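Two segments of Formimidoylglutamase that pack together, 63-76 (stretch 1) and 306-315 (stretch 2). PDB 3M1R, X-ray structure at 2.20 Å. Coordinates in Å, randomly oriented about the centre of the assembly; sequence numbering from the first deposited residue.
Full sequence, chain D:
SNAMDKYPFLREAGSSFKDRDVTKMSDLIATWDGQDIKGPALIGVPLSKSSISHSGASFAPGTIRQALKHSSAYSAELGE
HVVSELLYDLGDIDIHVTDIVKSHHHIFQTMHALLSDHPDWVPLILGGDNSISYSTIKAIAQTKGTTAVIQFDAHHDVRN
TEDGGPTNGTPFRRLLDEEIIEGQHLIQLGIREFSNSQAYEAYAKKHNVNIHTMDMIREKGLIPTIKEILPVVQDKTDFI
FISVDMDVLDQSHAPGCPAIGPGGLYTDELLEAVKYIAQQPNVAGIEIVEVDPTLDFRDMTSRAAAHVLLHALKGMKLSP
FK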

# COMPACT_ATOMS: atom_id res chain seq x y z
N THR D 63 12.77 -13.46 -5.16
CA THR D 63 12.48 -12.25 -5.92
C THR D 63 13.64 -11.81 -6.78
O THR D 63 13.44 -11.31 -7.88
CB THR D 63 11.98 -11.07 -5.06
OG1 THR D 63 13.00 -10.67 -4.12
CG2 THR D 63 10.72 -11.49 -4.31
N ILE D 64 14.87 -12.00 -6.30
CA ILE D 64 16.03 -11.72 -7.14
C ILE D 64 16.05 -12.69 -8.33
O ILE D 64 16.40 -12.31 -9.44
CB ILE D 64 17.37 -11.78 -6.38
CG1 ILE D 64 17.39 -10.70 -5.27
CG2 ILE D 64 18.55 -11.60 -7.36
CD1 ILE D 64 18.53 -10.86 -4.24
N ARG D 65 15.69 -13.95 -8.11
CA ARG D 65 15.68 -14.91 -9.24
C ARG D 65 14.65 -14.47 -10.26
O ARG D 65 14.90 -14.52 -11.45
CB ARG D 65 15.32 -16.33 -8.78
CG ARG D 65 16.45 -17.14 -8.09
CD ARG D 65 15.95 -18.56 -7.76
NE ARG D 65 17.01 -19.46 -7.31
CZ ARG D 65 17.27 -19.73 -6.04
NH1 ARG D 65 16.57 -19.17 -5.07
NH2 ARG D 65 18.26 -20.57 -5.74
N GLN D 66 13.51 -14.00 -9.78
CA GLN D 66 12.44 -13.62 -10.67
C GLN D 66 12.87 -12.42 -11.50
O GLN D 66 12.63 -12.39 -12.71
CB GLN D 66 11.18 -13.32 -9.87
CG GLN D 66 9.89 -13.74 -10.56
CD GLN D 66 8.65 -13.24 -9.81
OE1 GLN D 66 8.74 -12.79 -8.67
NE2 GLN D 66 7.50 -13.32 -10.46
N ALA D 67 13.52 -11.43 -10.87
CA ALA D 67 13.99 -10.25 -11.59
C ALA D 67 15.06 -10.65 -12.60
O ALA D 67 15.09 -10.16 -13.73
CB ALA D 67 14.56 -9.21 -10.63
N LEU D 68 15.93 -11.57 -12.19
CA LEU D 68 17.01 -12.02 -13.06
C LEU D 68 16.42 -12.75 -14.27
O LEU D 68 16.71 -12.40 -15.40
CB LEU D 68 18.00 -12.91 -12.30
CG LEU D 68 19.20 -13.39 -13.13
CD1 LEU D 68 20.06 -12.20 -13.51
CD2 LEU D 68 20.03 -14.40 -12.35
N LYS D 69 15.55 -13.73 -14.03
CA LYS D 69 15.00 -14.54 -15.12
C LYS D 69 14.27 -13.68 -16.14
O LYS D 69 14.15 -14.06 -17.31
CB LYS D 69 14.07 -15.63 -14.61
CG LYS D 69 14.77 -16.82 -13.97
CD LYS D 69 13.75 -17.73 -13.27
CE LYS D 69 14.41 -19.00 -12.77
NZ LYS D 69 13.39 -19.83 -12.08
N HIS D 70 13.77 -12.53 -15.71
CA HIS D 70 13.01 -11.71 -16.63
C HIS D 70 13.85 -10.68 -17.37
O HIS D 70 13.34 -9.99 -18.23
CB HIS D 70 11.77 -11.10 -15.96
CG HIS D 70 10.64 -12.08 -15.79
ND1 HIS D 70 10.47 -12.82 -14.64
CD2 HIS D 70 9.65 -12.45 -16.64
CE1 HIS D 70 9.41 -13.60 -14.78
NE2 HIS D 70 8.90 -13.40 -15.98
N SER D 71 15.14 -10.62 -17.06
CA SER D 71 16.05 -9.72 -17.76
C SER D 71 16.58 -10.38 -19.03
O SER D 71 16.73 -11.61 -19.08
CB SER D 71 17.25 -9.36 -16.88
OG SER D 71 16.85 -8.79 -15.64
N SER D 72 16.85 -9.56 -20.04
CA SER D 72 17.60 -10.01 -21.19
C SER D 72 18.98 -10.45 -20.75
O SER D 72 19.60 -9.80 -19.91
CB SER D 72 17.74 -8.89 -22.23
OG SER D 72 18.76 -9.20 -23.17
N ALA D 73 19.45 -11.55 -21.33
CA ALA D 73 20.82 -12.03 -21.16
C ALA D 73 21.82 -11.30 -22.07
O ALA D 73 23.03 -11.53 -21.98
CB ALA D 73 20.87 -13.53 -21.45
N TYR D 74 21.32 -10.45 -22.95
CA TYR D 74 22.19 -9.85 -23.96
C TYR D 74 22.84 -8.55 -23.50
O TYR D 74 22.17 -7.63 -23.02
CB TYR D 74 21.42 -9.62 -25.27
CG TYR D 74 22.25 -8.93 -26.32
CD1 TYR D 74 23.23 -9.62 -27.03
CD2 TYR D 74 22.08 -7.58 -26.59
CE1 TYR D 74 24.01 -9.00 -27.97
CE2 TYR D 74 22.86 -6.94 -27.55
CZ TYR D 74 23.82 -7.66 -28.24
OH TYR D 74 24.60 -7.05 -29.20
N SER D 75 24.16 -8.50 -23.63
CA SER D 75 24.93 -7.28 -23.40
C SER D 75 25.30 -6.62 -24.73
O SER D 75 25.88 -7.26 -25.61
CB SER D 75 26.21 -7.59 -22.64
OG SER D 75 27.06 -6.46 -22.58
N ALA D 76 24.96 -5.35 -24.87
CA ALA D 76 25.25 -4.63 -26.10
C ALA D 76 26.72 -4.26 -26.11
O ALA D 76 27.30 -4.02 -27.17
CB ALA D 76 24.38 -3.38 -26.21
N ALA D 306 19.53 -8.06 -9.21
CA ALA D 306 19.65 -8.87 -10.42
C ALA D 306 20.66 -8.24 -11.38
O ALA D 306 21.44 -8.94 -12.00
CB ALA D 306 18.29 -9.07 -11.09
N HIS D 307 20.66 -6.92 -11.48
CA HIS D 307 21.62 -6.25 -12.35
C HIS D 307 23.06 -6.36 -11.84
O HIS D 307 23.99 -6.40 -12.63
CB HIS D 307 21.22 -4.80 -12.61
CG HIS D 307 20.25 -4.65 -13.75
ND1 HIS D 307 18.95 -5.11 -13.69
CD2 HIS D 307 20.40 -4.10 -14.98
CE1 HIS D 307 18.34 -4.85 -14.84
NE2 HIS D 307 19.20 -4.24 -15.63
N VAL D 308 23.23 -6.41 -10.52
CA VAL D 308 24.54 -6.71 -9.97
C VAL D 308 25.01 -8.09 -10.47
O VAL D 308 26.19 -8.28 -10.75
CB VAL D 308 24.54 -6.71 -8.43
CG1 VAL D 308 25.86 -7.19 -7.90
CG2 VAL D 308 24.19 -5.32 -7.88
N LEU D 309 24.09 -9.04 -10.55
CA LEU D 309 24.39 -10.38 -11.04
C LEU D 309 24.79 -10.33 -12.52
O LEU D 309 25.82 -10.88 -12.92
CB LEU D 309 23.19 -11.30 -10.85
CG LEU D 309 23.26 -12.27 -9.66
CD1 LEU D 309 24.38 -11.89 -8.70
CD2 LEU D 309 21.91 -12.40 -8.94
N LEU D 310 23.98 -9.66 -13.33
CA LEU D 310 24.27 -9.47 -14.74
C LEU D 310 25.64 -8.83 -14.97
O LEU D 310 26.37 -9.29 -15.82
CB LEU D 310 23.17 -8.66 -15.42
CG LEU D 310 21.84 -9.43 -15.50
CD1 LEU D 310 20.70 -8.54 -15.94
CD2 LEU D 310 21.98 -10.62 -16.45
N HIS D 311 25.99 -7.80 -14.19
CA HIS D 311 27.25 -7.09 -14.40
C HIS D 311 28.45 -7.88 -13.89
O HIS D 311 29.53 -7.77 -14.43
CB HIS D 311 27.21 -5.68 -13.82
CG HIS D 311 26.42 -4.71 -14.64
ND1 HIS D 311 27.01 -3.76 -15.46
CD2 HIS D 311 25.08 -4.54 -14.79
CE1 HIS D 311 26.08 -3.06 -16.07
NE2 HIS D 311 24.90 -3.51 -15.68
N ALA D 312 28.25 -8.68 -12.86
CA ALA D 312 29.30 -9.59 -12.44
C ALA D 312 29.55 -10.64 -13.51
O ALA D 312 30.69 -10.94 -13.84
CB ALA D 312 28.95 -10.24 -11.09
N LEU D 313 28.48 -11.22 -14.03
CA LEU D 313 28.60 -12.23 -15.09
C LEU D 313 29.32 -11.61 -16.28
O LEU D 313 30.20 -12.23 -16.88
CB LEU D 313 27.22 -12.68 -15.55
CG LEU D 313 26.61 -14.05 -15.24
CD1 LEU D 313 27.46 -14.99 -14.40
CD2 LEU D 313 25.24 -13.84 -14.62
N LYS D 314 28.94 -10.39 -16.60
CA LYS D 314 29.55 -9.64 -17.69
C LYS D 314 31.06 -9.55 -17.46
O LYS D 314 31.85 -9.80 -18.37
CB LYS D 314 28.94 -8.24 -17.75
CG LYS D 314 29.41 -7.38 -18.91
CD LYS D 314 28.70 -6.04 -18.87
CE LYS D 314 29.38 -5.02 -19.75
NZ LYS D 314 28.74 -3.69 -19.64
N GLY D 315 31.45 -9.18 -16.24
CA GLY D 315 32.85 -9.04 -15.89
C GLY D 315 33.57 -10.36 -16.03
O GLY D 315 34.68 -10.41 -16.55

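How does the helix of stretch 1 begin its contact with helix 306-315? The helices cross at 59°, and Ile64 points toward its partner, setting CG2 3.8 Å from CD2 of Leu309. Both residues are buried, so two branched apolar side chains meet away from water.

What lets the backbones come so close one turn later? Ala306 is small and points toward stretch 1, while Leu68 leaves its backbone sideways. The CB of Ala306 lies 3.8 Å from CB of Ala67 and 3.6 Å from the backbone N of Leu68; the CA atoms of Leu68 and Ala306 are 4.9 Å apart. That N already donates to Ile64 O within its own helix, so the methyl simply packs against it. The t, p rotamer of Leu68 nevertheless brings CD1 to 3.8 Å from CG of Leu310.

Why does a serine suit the turn beyond the helix? Ser71 OG donates to Ala67 O at 2.9 Å, which satisfies the hydroxyl locally and leaves CB to pack 3.7 Å from CD1 of Leu310.

What holds the far end? Ser75 OG approaches Lys314 CE at 3.9 Å, beside an extended lysine chain whose aliphatic part supplies the contact. No hydrogen bond joins the stretches; apolar packing dominates the 421 Å² they bury.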